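Local structure of leucine aminopeptidase 2, chloroplastic (Streptomyces sp. BC16019, 5LHJ) at residues 321-324 / 325-329; 373-376 / 377-380; 396-399 / 400-404; 444-447 / 448-451; 488-491 / 492-496. The protein is an M17-family metalloaminopeptidase that takes part in bottromycin maturation and probably removes unsubstituted N-terminal amino acids from peptides at a two-manganese centre. All blocks are in the same frame, centred on the assembly; numbering follows the deposited sequence.

Contact 1 of 5, residues 321-324 / 325-329; sequences GALR and VGDVV
R324 and D327 lock together across a type II beta turn, their side chains crossing at a slant with the guanidinium and carboxylate planes 72° apart. The carboxylate does most of the work through one oxygen. D327 OD2 lies at the guanidinium edge, in its plane, and takes R324 NE at 3.2 Å on its syn lone pair, the core of a salt bridge; weak bonds run from R324 NE to D327 OD1 and from R324 NH2 to D327 OD2. The same OD2 accepts the backbone R324 N at 3.1 Å, but this donor stands above the carboxylate plane, 64° out of it, so the oxygen is gripped from two directions. R324 can bring NE back over its own backbone because its chain bends at chi3 (-76°). The turn is closed by D327 N bonding R324 O at 3.1 Å, and G326 takes a positive phi at which a CB would jam against the preceding carbonyl. L323 slides past D327 in the opposite sense, its methyl CD1 3.6 Å from the carboxylate oxygen D327 OD2. The other end of the guanidinium belongs to the subunit interface, where R324 NH1 makes a salt bridge with E315 of the second subunit and D327 OD1 a weak bond with G189 of that subunit. Within the chain, the turn leads from the loop after strand 306-316 into strand 328-330, G326 and D327 share backbone bonds with I339, and L323 packs on V230 of helix 225-231.

Contact 2 of 5, residues 373-376 / 377-380; sequences TLTS and AAVH
The imidazole of H380 turns its edge toward S376, whose carbonyl oxygen lies in the ring plane 3.4 Å from H380 ND1, a weak hydrogen bond with an N-H...O angle of 149°. One face of this ring stacks on H380 of the third subunit, and H438 of that subunit also meets it, their planes inclined at about 55°. The ring thus joins helix 377-382 to a neighbouring subunit. V379 crowds the same carbonyl: with chi1 at 75°, CG1 sits between its own backbone N and carbonyl carbon, and comes within 3.0 Å of S376 O. A water links T375 O, to which it donates at 2.8 Å, and V379 N, from which it accepts weakly. On the buried side T375 OG1 touches A378 CB at 3.8 Å, while its hydrogen bonds go to D462 and T441. T373, just upstream, bonds through its carbonyl to K261 and through its hydroxyl to D284, both manganese ligands of the enzyme, though no metal is bound to this chain here. Chemically, then, a weak ring bond and a bridging water supplement the backbone bond from H380 N to A377 O, whereas the preceding loop is tied by threonine hydroxyls and backbone atoms to D462, T441, K261 and D284.

Contact 3 of 5, residues 396-399 / 400-404; sequences LAQT and VLAAS
Helix 394-407, the connection in a beta-alpha-beta unit between parallel strands 386-390 and 410-413, supplies both halves of this contact, which spans successive turns of regular alpha-helix. L396 O receives V400 N at 3.0 Å with an N-H...O angle of 168°, and the carbonyls of A397, Q398 and T399 accept the amides of L401, A402 and A403 in the same i to i+4 fashion. Side chains fill in around these bonds. V400 leans back on the previous turn through CG2, the branch beside its backbone N, which lies 3.5 Å from L396 O; the methyls L396 CD1 and V400 CG2 stay at 4.3 Å, a loose apolar touch. L401 drapes over a carbonyl, its CG 3.3 Å from A397 O. Q398 follows a different course: its chain bends at chi2 (43°), folding the amide along the exposed flank until NE2 meets the methyl A402 CB at 3.7 Å. Two hydroxyls turn back to the helix, S404 OG bonding L401 O at 2.7 Å and T399 OG1 bonding the carbonyl of R395. Other flanks of the helix pack against the surrounding fold. V400 and L401 pack on L389 of strand 386-390, L401 and S404 rest on F411 of strand 410-413, and T399, A403 and S404 lie against helix 486-498.

Contact 4 of 5, residues 444-447 / 448-451; sequences AALF and LQDF
F447 and F451 meet one turn apart on helix 440-449 of the catalytic domain and the residues that follow it. Their rings cross at a slant, planes 43° apart and centroids 5.5 Å apart, with F447 CE1 3.5 Å from F451 CE2. Different first torsions make the meeting possible: F447 throws CG anti to the backbone N (chi1 -178°), swinging its ring outward and slightly toward F451, whereas F451 keeps CG anti to the carbonyl carbon (chi1 -63°). An alanine in place of F447 is likely to open a gap beside F451 and R431, leaving the F451 ring without this aromatic neighbour, though with H331 still at hand. Farther back, L448 N bonds A444 O and Q449 N bonds A445 O as in ordinary alpha-helix, but D450 N is shared weakly between L446 O and F447 O. L446 and Q449 run side by side in the same direction, L446 CD2 lying 3.7 Å from Q449 OE1. That amide oxygen bonds R421, and the D450 carboxylate forms salt bridges with both R421 and R431. F451 also meets H331 edge-to-face, and its own edge faces F447 O, F451 CD2 approaching that oxygen to 3.2 Å.

Contact 5 of 5, residues 488-491 / 492-496; sequences TLIE and TLRAL
T492 reaches back one turn to T488; T492 and E491 have the largest shares of the surface buried here, and R494 is another main contributor. T488 O is held twice, by T492 N at 2.9 Å and by the hydroxyl T492 OG1 at 2.8 Å. The amide is tilted modestly from the carbonyl plane, while the hydroxyl stands above it, 41° out. This second bond depends on T492 chi1 (-60°), which sets OG1 beside the backbone N and facing the previous turn. The two threonine side chains cross, with T488 CG2 4.1 Å from T492 OG1, and the T488 hydroxyl turns elsewhere to bond E409. E491 and R494 also cross, but their charges do not pair closely: E491 OE2 is 4.1 Å from R494 NE and well out of the guanidinium plane, so no N-H points at it. The carboxylate instead folds back through a bend at chi2 (-70°), and E491 OE1 forms its salt bridge with R406. A glutamine in place of E491, lacking the charge, would probably leave R406 without this salt-bridge partner and R494 without a nearby balancing charge. On the next face R494 CG lies 3.3 Å from I490 O, its aliphatic stem resting on the helix. Helix 486-498 is packed on several sides: T488, E491 and T492 abut helix 394-407, L489 and I490 lie on helix 286-301, and L489 and L496 touch V371 and L367 of strand 367-372.

In the fold
All five contacts are local, yet they occupy different places in the fold. Contacts 1, 4 and 5 are buried, contacts 2 and 3 partly so. Contacts 3 and 5 come from neighbouring helices that touch directly, A403 CB lying 3.3 Å from T492 OG1. Contacts 2 and 4 also meet, through L374 and T375 against A444, joining the loop beside the metal site to helix 440-449. Contact 1 touches none of the others; contact 4 comes nearest, its atoms about 7 Å away. Chemistry follows position: charged and ring-mediated links reach other subunits in contacts 1 and 2, aromatic rings and the arginine-bound carboxylate of D450 mark contact 4, and regular helical bonds dominate contacts 3 and 5.

Contact 1 of 5, residues 321-324 / 325-329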
loop_
_atom_site.group_PDB
_atom_site.type_symbol
_atom_site.label_atom_id
_atom_site.label_comp_id
_atom_site.label_asym_id
_atom_site.label_seq_id
_atom_site.Cartn_x
_atom_site.Cartn_y
_atom_site.Cartn_z
ATOM N N GLY A 321 -20.880 4.141 -18.885
ATOM C CA GLY A 321 -21.967 3.159 -18.907
ATOM C C GLY A 321 -21.622 1.768 -18.413
ATOM O O GLY A 321 -22.338 0.828 -18.725
ATOM N N ALA A 322 -20.567 1.632 -17.611
ATOM C CA ALA A 322 -20.093 0.316 -17.162
ATOM C C ALA A 322 -20.883 -0.238 -15.981
ATOM O O ALA A 322 -21.486 0.501 -15.208
ATOM C CB ALA A 322 -18.620 0.381 -16.798
ATOM N N LEU A 323 -20.836 -1.561 -15.839
ATOM C CA LEU A 323 -21.464 -2.262 -14.720
ATOM C C LEU A 323 -21.013 -1.682 -13.379
ATOM O O LEU A 323 -19.821 -1.467 -13.172
ATOM C CB LEU A 323 -21.103 -3.750 -14.785
ATOM C CG LEU A 323 -21.794 -4.686 -13.780
ATOM C CD1 LEU A 323 -23.307 -4.598 -13.795
ATOM C CD2 LEU A 323 -21.364 -6.105 -14.075
ATOM N N ARG A 324 -21.966 -1.397 -12.496
ATOM C CA ARG A 324 -21.680 -0.701 -11.240
ATOM C C ARG A 324 -21.676 -1.660 -10.065
ATOM O O ARG A 324 -22.471 -2.586 -10.010
ATOM C CB ARG A 324 -22.729 0.386 -10.957
ATOM C CG ARG A 324 -22.786 1.544 -11.959
ATOM C CD ARG A 324 -24.121 2.281 -11.931
ATOM N NE ARG A 324 -25.072 1.436 -12.618
ATOM C CZ ARG A 324 -25.920 1.772 -13.575
ATOM N NH1 ARG A 324 -26.133 3.030 -13.971
ATOM N NH2 ARG A 324 -26.640 0.784 -14.090
ATOM N N VAL A 325 -20.827 -1.379 -9.083
ATOM C CA VAL A 325 -20.900 -2.051 -7.787
ATOM C C VAL A 325 -22.268 -1.757 -7.160
ATOM O O VAL A 325 -22.699 -0.593 -7.122
ATOM C CB VAL A 325 -19.767 -1.572 -6.843
ATOM C CG1 VAL A 325 -19.958 -2.121 -5.431
ATOM C CG2 VAL A 325 -18.413 -1.977 -7.412
ATOM N N GLY A 326 -22.954 -2.803 -6.707
ATOM C CA GLY A 326 -24.313 -2.672 -6.159
ATOM C C GLY A 326 -25.417 -3.030 -7.137
ATOM O O GLY A 326 -26.564 -3.250 -6.714
ATOM N N ASP A 327 -25.098 -3.099 -8.430
ATOM C CA ASP A 327 -26.078 -3.541 -9.425
ATOM C C ASP A 327 -26.489 -4.978 -9.176
ATOM O O ASP A 327 -25.742 -5.753 -8.574
ATOM C CB ASP A 327 -25.547 -3.396 -10.847
ATOM C CG ASP A 327 -25.559 -1.952 -11.337
ATOM O OD1 ASP A 327 -26.068 -1.059 -10.610
ATOM O OD2 ASP A 327 -25.060 -1.725 -12.460
ATOM N N VAL A 328 -27.693 -5.305 -9.621
ATOM C CA VAL A 328 -28.215 -6.651 -9.492
ATOM C C VAL A 328 -28.522 -7.170 -10.885
ATOM O O VAL A 328 -29.201 -6.494 -11.681
ATOM C CB VAL A 328 -29.441 -6.701 -8.543
ATOM C CG1 VAL A 328 -30.127 -8.060 -8.598
ATOM C CG2 VAL A 328 -29.012 -6.383 -7.122
ATOM N N VAL A 329 -28.016 -8.370 -11.171
ATOM C CA VAL A 329 -28.281 -9.078 -12.416
ATOM C C VAL A 329 -29.367 -10.127 -12.164
ATOM O O VAL A 329 -29.236 -10.953 -11.256
ATOM C CB VAL A 329 -27.001 -9.754 -12.959
ATOM C CG1 VAL A 329 -27.321 -10.637 -14.160
ATOM C CG2 VAL A 329 -25.963 -8.694 -13.309
#

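Contact 2 of 5, residues 373-376 / 377-380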
loop_
_atom_site.group_PDB
_atom_site.type_symbol
_atom_site.label_atom_id
_atom_site.label_comp_id
_atom_site.label_asym_id
_atom_site.label_seq_id
_atom_site.Cartn_x
_atom_site.Cartn_y
_atom_site.Cartn_z
ATOM N N THR A 373 -10.461 -19.063 -16.956
ATOM C CA THR A 373 -9.419 -18.382 -16.175
ATOM C C THR A 373 -10.147 -17.528 -15.136
ATOM O O THR A 373 -10.366 -16.322 -15.327
ATOM C CB THR A 373 -8.524 -17.532 -17.084
ATOM O OG1 THR A 373 -9.342 -16.679 -17.899
ATOM C CG2 THR A 373 -7.692 -18.438 -17.994
ATOM N N LEU A 374 -10.555 -18.157 -14.041
ATOM C CA LEU A 374 -11.593 -17.569 -13.203
ATOM C C LEU A 374 -11.072 -16.788 -12.008
ATOM O O LEU A 374 -11.484 -15.650 -11.827
ATOM C CB LEU A 374 -12.621 -18.628 -12.772
ATOM C CG LEU A 374 -14.024 -18.103 -12.452
ATOM C CD1 LEU A 374 -14.663 -17.438 -13.669
ATOM C CD2 LEU A 374 -14.899 -19.220 -11.934
ATOM N N THR A 375 -10.175 -17.368 -11.209
ATOM C CA THR A 375 -9.804 -16.752 -9.927
ATOM C C THR A 375 -8.314 -16.685 -9.709
ATOM O O THR A 375 -7.598 -17.610 -10.076
ATOM C CB THR A 375 -10.420 -17.495 -8.723
ATOM O OG1 THR A 375 -9.842 -18.809 -8.588
ATOM C CG2 THR A 375 -11.916 -17.592 -8.886
ATOM N N SER A 376 -7.870 -15.611 -9.071
ATOM C CA SER A 376 -6.461 -15.444 -8.734
ATOM C C SER A 376 -6.107 -16.158 -7.436
ATOM O O SER A 376 -4.941 -16.460 -7.210
ATOM C CB SER A 376 -6.116 -13.965 -8.630
ATOM O OG SER A 376 -6.939 -13.336 -7.654
ATOM N N ALA A 377 -7.103 -16.453 -6.599
ATOM C CA ALA A 377 -6.866 -17.045 -5.280
ATOM C C ALA A 377 -6.270 -18.444 -5.401
ATOM O O ALA A 377 -5.444 -18.816 -4.567
ATOM C CB ALA A 377 -8.150 -17.072 -4.468
ATOM N N ALA A 378 -6.664 -19.150 -6.475
ATOM C CA ALA A 378 -6.182 -20.500 -6.837
ATOM C C ALA A 378 -4.661 -20.599 -6.701
ATOM O O ALA A 378 -4.144 -21.365 -5.861
ATOM C CB ALA A 378 -6.628 -20.850 -8.254
ATOM N N VAL A 379 -3.987 -19.739 -7.455
ATOM C CA VAL A 379 -2.535 -19.724 -7.583
ATOM C C VAL A 379 -1.764 -19.616 -6.258
ATOM O O VAL A 379 -0.681 -20.177 -6.155
ATOM C CB VAL A 379 -2.089 -18.634 -8.602
ATOM C CG1 VAL A 379 -2.188 -17.221 -8.031
ATOM C CG2 VAL A 379 -0.690 -18.898 -9.116
ATOM N N HIS A 380 -2.314 -18.928 -5.251
ATOM C CA HIS A 380 -1.596 -18.705 -3.991
ATOM C C HIS A 380 -1.108 -19.982 -3.320
ATOM O O HIS A 380 0.032 -20.037 -2.868
ATOM C CB HIS A 380 -2.444 -17.893 -2.995
ATOM C CG HIS A 380 -2.467 -16.427 -3.283
ATOM N ND1 HIS A 380 -3.144 -15.886 -4.354
ATOM C CD2 HIS A 380 -1.904 -15.384 -2.630
ATOM C CE1 HIS A 380 -2.997 -14.571 -4.353
ATOM N NE2 HIS A 380 -2.242 -14.242 -3.320
HETATM O O HOH W 1 -4.822 -18.082 -10.251
#

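Contact 3 of 5, residues 396-399 / 400-404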
loop_
_atom_site.group_PDB
_atom_site.type_symbol
_atom_site.label_atom_id
_atom_site.label_comp_id
_atom_site.label_asym_id
_atom_site.label_seq_id
_atom_site.Cartn_x
_atom_site.Cartn_y
_atom_site.Cartn_z
ATOM N N LEU A 396 -16.460 -38.735 -12.648
ATOM C CA LEU A 396 -16.035 -37.693 -13.578
ATOM C C LEU A 396 -14.687 -37.095 -13.169
ATOM O O LEU A 396 -13.833 -36.853 -14.024
ATOM C CB LEU A 396 -17.086 -36.598 -13.674
ATOM C CG LEU A 396 -16.856 -35.495 -14.697
ATOM C CD1 LEU A 396 -16.620 -36.035 -16.103
ATOM C CD2 LEU A 396 -18.052 -34.558 -14.662
ATOM N N ALA A 397 -14.487 -36.879 -11.871
ATOM C CA ALA A 397 -13.191 -36.404 -11.380
ATOM C C ALA A 397 -12.064 -37.329 -11.801
ATOM O O ALA A 397 -11.036 -36.859 -12.294
ATOM C CB ALA A 397 -13.181 -36.233 -9.866
ATOM N N GLN A 398 -12.248 -38.639 -11.622
ATOM C CA GLN A 398 -11.187 -39.574 -11.994
ATOM C C GLN A 398 -10.929 -39.557 -13.493
ATOM O O GLN A 398 -9.775 -39.624 -13.908
ATOM C CB GLN A 398 -11.435 -41.002 -11.497
ATOM C CG GLN A 398 -10.197 -41.916 -11.611
ATOM C CD GLN A 398 -8.869 -41.258 -11.163
ATOM O OE1 GLN A 398 -8.715 -40.832 -10.007
ATOM N NE2 GLN A 398 -7.913 -41.157 -12.090
ATOM N N THR A 399 -11.984 -39.428 -14.291
ATOM C CA THR A 399 -11.837 -39.368 -15.749
ATOM C C THR A 399 -11.002 -38.158 -16.164
ATOM O O THR A 399 -10.063 -38.291 -16.964
ATOM C CB THR A 399 -13.220 -39.328 -16.443
ATOM O OG1 THR A 399 -13.935 -40.542 -16.150
ATOM C CG2 THR A 399 -13.097 -39.168 -17.957
ATOM N N VAL A 400 -11.333 -36.991 -15.613
ATOM C CA VAL A 400 -10.593 -35.757 -15.944
ATOM C C VAL A 400 -9.139 -35.842 -15.462
ATOM O O VAL A 400 -8.206 -35.493 -16.197
ATOM C CB VAL A 400 -11.294 -34.492 -15.402
ATOM C CG1 VAL A 400 -10.448 -33.238 -15.637
ATOM C CG2 VAL A 400 -12.648 -34.318 -16.070
ATOM N N LEU A 401 -8.938 -36.308 -14.230
ATOM C CA LEU A 401 -7.584 -36.385 -13.686
ATOM C C LEU A 401 -6.696 -37.355 -14.476
ATOM O O LEU A 401 -5.554 -37.031 -14.786
ATOM C CB LEU A 401 -7.597 -36.736 -12.194
ATOM C CG LEU A 401 -8.166 -35.651 -11.280
ATOM C CD1 LEU A 401 -8.387 -36.193 -9.873
ATOM C CD2 LEU A 401 -7.287 -34.415 -11.255
ATOM N N ALA A 402 -7.218 -38.526 -14.816
ATOM C CA ALA A 402 -6.447 -39.490 -15.630
ATOM C C ALA A 402 -6.139 -38.914 -17.020
ATOM O O ALA A 402 -5.029 -39.088 -17.536
ATOM C CB ALA A 402 -7.202 -40.809 -15.747
ATOM N N ALA A 403 -7.109 -38.204 -17.604
ATOM C CA ALA A 403 -6.895 -37.528 -18.886
ATOM C C ALA A 403 -5.769 -36.504 -18.805
ATOM O O ALA A 403 -4.923 -36.443 -19.700
ATOM C CB ALA A 403 -8.176 -36.868 -19.371
ATOM N N SER A 404 -5.751 -35.700 -17.735
ATOM C CA SER A 404 -4.678 -34.726 -17.543
ATOM C C SER A 404 -3.311 -35.409 -17.393
ATOM O O SER A 404 -2.304 -34.903 -17.896
ATOM C CB SER A 404 -4.966 -33.795 -16.354
ATOM O OG SER A 404 -4.735 -34.443 -15.115
#

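Contact 4 of 5, residues 444-447 / 448-451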
loop_
_atom_site.group_PDB
_atom_site.type_symbol
_atom_site.label_atom_id
_atom_site.label_comp_id
_atom_site.label_asym_id
_atom_site.label_seq_id
_atom_site.Cartn_x
_atom_site.Cartn_y
_atom_site.Cartn_z
ATOM N N ALA A 444 -16.261 -19.400 -6.025
ATOM C CA ALA A 444 -16.608 -19.241 -7.452
ATOM C C ALA A 444 -17.195 -20.527 -8.037
ATOM O O ALA A 444 -18.144 -20.486 -8.835
ATOM C CB ALA A 444 -15.405 -18.790 -8.267
ATOM N N ALA A 445 -16.631 -21.666 -7.641
ATOM C CA ALA A 445 -17.107 -22.965 -8.095
ATOM C C ALA A 445 -18.528 -23.220 -7.587
ATOM O O ALA A 445 -19.395 -23.670 -8.339
ATOM C CB ALA A 445 -16.149 -24.067 -7.636
ATOM N N LEU A 446 -18.764 -22.916 -6.305
ATOM C CA LEU A 446 -20.113 -23.023 -5.710
ATOM C C LEU A 446 -21.132 -22.091 -6.392
ATOM O O LEU A 446 -22.284 -22.466 -6.620
ATOM C CB LEU A 446 -20.054 -22.733 -4.205
ATOM C CG LEU A 446 -19.249 -23.752 -3.380
ATOM C CD1 LEU A 446 -18.929 -23.208 -1.995
ATOM C CD2 LEU A 446 -19.990 -25.081 -3.280
ATOM N N PHE A 447 -20.697 -20.872 -6.702
ATOM C CA PHE A 447 -21.495 -19.907 -7.462
ATOM C C PHE A 447 -21.948 -20.523 -8.790
ATOM O O PHE A 447 -23.156 -20.503 -9.113
ATOM C CB PHE A 447 -20.664 -18.614 -7.660
ATOM C CG PHE A 447 -21.362 -17.510 -8.391
ATOM C CD1 PHE A 447 -21.577 -17.578 -9.775
ATOM C CD2 PHE A 447 -21.760 -16.360 -7.717
ATOM C CE1 PHE A 447 -22.206 -16.543 -10.456
ATOM C CE2 PHE A 447 -22.373 -15.316 -8.401
ATOM C CZ PHE A 447 -22.606 -15.412 -9.769
ATOM N N LEU A 448 -21.001 -21.058 -9.558
ATOM C CA LEU A 448 -21.318 -21.675 -10.856
ATOM C C LEU A 448 -22.238 -22.884 -10.709
ATOM O O LEU A 448 -23.139 -23.095 -11.524
ATOM C CB LEU A 448 -20.045 -22.102 -11.586
ATOM C CG LEU A 448 -19.059 -21.005 -11.996
ATOM C CD1 LEU A 448 -17.836 -21.654 -12.635
ATOM C CD2 LEU A 448 -19.674 -19.993 -12.942
ATOM N N GLN A 449 -22.003 -23.676 -9.665
ATOM C CA GLN A 449 -22.801 -24.874 -9.420
ATOM C C GLN A 449 -24.306 -24.571 -9.360
ATOM O O GLN A 449 -25.099 -25.381 -9.838
ATOM C CB GLN A 449 -22.356 -25.573 -8.136
ATOM C CG GLN A 449 -23.004 -26.936 -7.914
ATOM C CD GLN A 449 -22.470 -27.642 -6.679
ATOM O OE1 GLN A 449 -22.002 -27.004 -5.736
ATOM N NE2 GLN A 449 -22.549 -28.972 -6.678
ATOM N N ASP A 450 -24.667 -23.414 -8.793
ATOM C CA ASP A 450 -26.074 -22.965 -8.661
ATOM C C ASP A 450 -26.815 -22.949 -10.018
ATOM O O ASP A 450 -28.041 -23.080 -10.071
ATOM C CB ASP A 450 -26.167 -21.508 -8.141
ATOM C CG ASP A 450 -25.742 -21.303 -6.676
ATOM O OD1 ASP A 450 -25.581 -22.244 -5.875
ATOM O OD2 ASP A 450 -25.571 -20.099 -6.331
ATOM N N PHE A 451 -26.084 -22.745 -11.109
ATOM C CA PHE A 451 -26.702 -22.534 -12.420
ATOM C C PHE A 451 -26.782 -23.789 -13.281
ATOM O O PHE A 451 -27.329 -23.737 -14.370
ATOM C CB PHE A 451 -25.950 -21.419 -13.138
ATOM C CG PHE A 451 -26.039 -20.117 -12.417
ATOM C CD1 PHE A 451 -27.164 -19.316 -12.550
ATOM C CD2 PHE A 451 -25.028 -19.709 -11.554
ATOM C CE1 PHE A 451 -27.262 -18.106 -11.867
ATOM C CE2 PHE A 451 -25.128 -18.514 -10.852
ATOM C CZ PHE A 451 -26.238 -17.707 -11.016
#

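Contact 5 of 5, residues 488-491 / 492-496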
loop_
_atom_site.group_PDB
_atom_site.type_symbol
_atom_site.label_atom_id
_atom_site.label_comp_id
_atom_site.label_asym_id
_atom_site.label_seq_id
_atom_site.Cartn_x
_atom_site.Cartn_y
_atom_site.Cartn_z
ATOM N N THR A 488 -5.873 -31.925 -22.157
ATOM C CA THR A 488 -6.735 -32.551 -21.142
ATOM C C THR A 488 -8.175 -32.735 -21.652
ATOM O O THR A 488 -8.758 -33.806 -21.490
ATOM C CB THR A 488 -6.722 -31.776 -19.806
ATOM O OG1 THR A 488 -5.400 -31.810 -19.261
ATOM C CG2 THR A 488 -7.687 -32.384 -18.798
ATOM N N LEU A 489 -8.735 -31.706 -22.276
ATOM C CA LEU A 489 -10.085 -31.792 -22.828
ATOM C C LEU A 489 -10.179 -32.885 -23.890
ATOM O O LEU A 489 -11.110 -33.685 -23.875
ATOM C CB LEU A 489 -10.547 -30.468 -23.426
ATOM C CG LEU A 489 -10.927 -29.339 -22.463
ATOM C CD1 LEU A 489 -11.233 -28.110 -23.300
ATOM C CD2 LEU A 489 -12.096 -29.687 -21.550
ATOM N N ILE A 490 -9.214 -32.918 -24.803
ATOM C CA ILE A 490 -9.211 -33.943 -25.848
ATOM C C ILE A 490 -9.140 -35.348 -25.242
ATOM O O ILE A 490 -9.916 -36.222 -25.626
ATOM C CB ILE A 490 -8.073 -33.733 -26.872
ATOM C CG1 ILE A 490 -8.315 -32.449 -27.676
ATOM C CG2 ILE A 490 -7.964 -34.930 -27.822
ATOM C CD1 ILE A 490 -7.132 -32.019 -28.517
ATOM N N GLU A 491 -8.239 -35.568 -24.291
ATOM C CA GLU A 491 -8.156 -36.880 -23.637
ATOM C C GLU A 491 -9.419 -37.246 -22.830
ATOM O O GLU A 491 -9.827 -38.418 -22.801
ATOM C CB GLU A 491 -6.897 -36.979 -22.779
ATOM C CG GLU A 491 -5.634 -37.159 -23.596
ATOM C CD GLU A 491 -5.513 -38.533 -24.265
ATOM O OE1 GLU A 491 -6.205 -39.492 -23.869
ATOM O OE2 GLU A 491 -4.702 -38.657 -25.208
ATOM N N THR A 492 -10.050 -36.250 -22.208
ATOM C CA THR A 492 -11.323 -36.458 -21.512
ATOM C C THR A 492 -12.419 -36.897 -22.483
ATOM O O THR A 492 -13.131 -37.878 -22.236
ATOM C CB THR A 492 -11.753 -35.194 -20.759
ATOM O OG1 THR A 492 -10.742 -34.866 -19.799
ATOM C CG2 THR A 492 -13.069 -35.392 -20.049
ATOM N N LEU A 493 -12.525 -36.193 -23.600
ATOM C CA LEU A 493 -13.538 -36.523 -24.601
ATOM C C LEU A 493 -13.292 -37.918 -25.200
ATOM O O LEU A 493 -14.261 -38.652 -25.455
ATOM C CB LEU A 493 -13.580 -35.454 -25.686
ATOM C CG LEU A 493 -14.041 -34.073 -25.197
ATOM C CD1 LEU A 493 -13.718 -33.007 -26.225
ATOM C CD2 LEU A 493 -15.521 -34.048 -24.854
ATOM N N ARG A 494 -12.017 -38.282 -25.411
ATOM C CA ARG A 494 -11.656 -39.633 -25.901
ATOM C C ARG A 494 -12.145 -40.711 -24.928
ATOM O O ARG A 494 -12.805 -41.678 -25.338
ATOM C CB ARG A 494 -10.142 -39.777 -26.122
ATOM C CG ARG A 494 -9.608 -39.029 -27.344
ATOM C CD ARG A 494 -8.082 -38.981 -27.399
ATOM N NE ARG A 494 -7.513 -40.290 -27.725
ATOM C CZ ARG A 494 -7.328 -40.782 -28.953
ATOM N NH1 ARG A 494 -7.643 -40.089 -30.052
ATOM N NH2 ARG A 494 -6.802 -42.003 -29.090
ATOM N N ALA A 495 -11.845 -40.529 -23.646
ATOM C CA ALA A 495 -12.280 -41.474 -22.609
ATOM C C ALA A 495 -13.802 -41.576 -22.507
ATOM O O ALA A 495 -14.335 -42.683 -22.415
ATOM C CB ALA A 495 -11.677 -41.122 -21.262
ATOM N N LEU A 496 -14.499 -40.441 -22.546
ATOM C CA LEU A 496 -15.965 -40.435 -22.491
ATOM C C LEU A 496 -16.588 -41.134 -23.703
ATOM O O LEU A 496 -17.605 -41.816 -23.564
ATOM C CB LEU A 496 -16.513 -39.010 -22.383
ATOM C CG LEU A 496 -16.239 -38.285 -21.057
ATOM C CD1 LEU A 496 -16.572 -36.812 -21.191
ATOM C CD2 LEU A 496 -17.025 -38.904 -19.910
#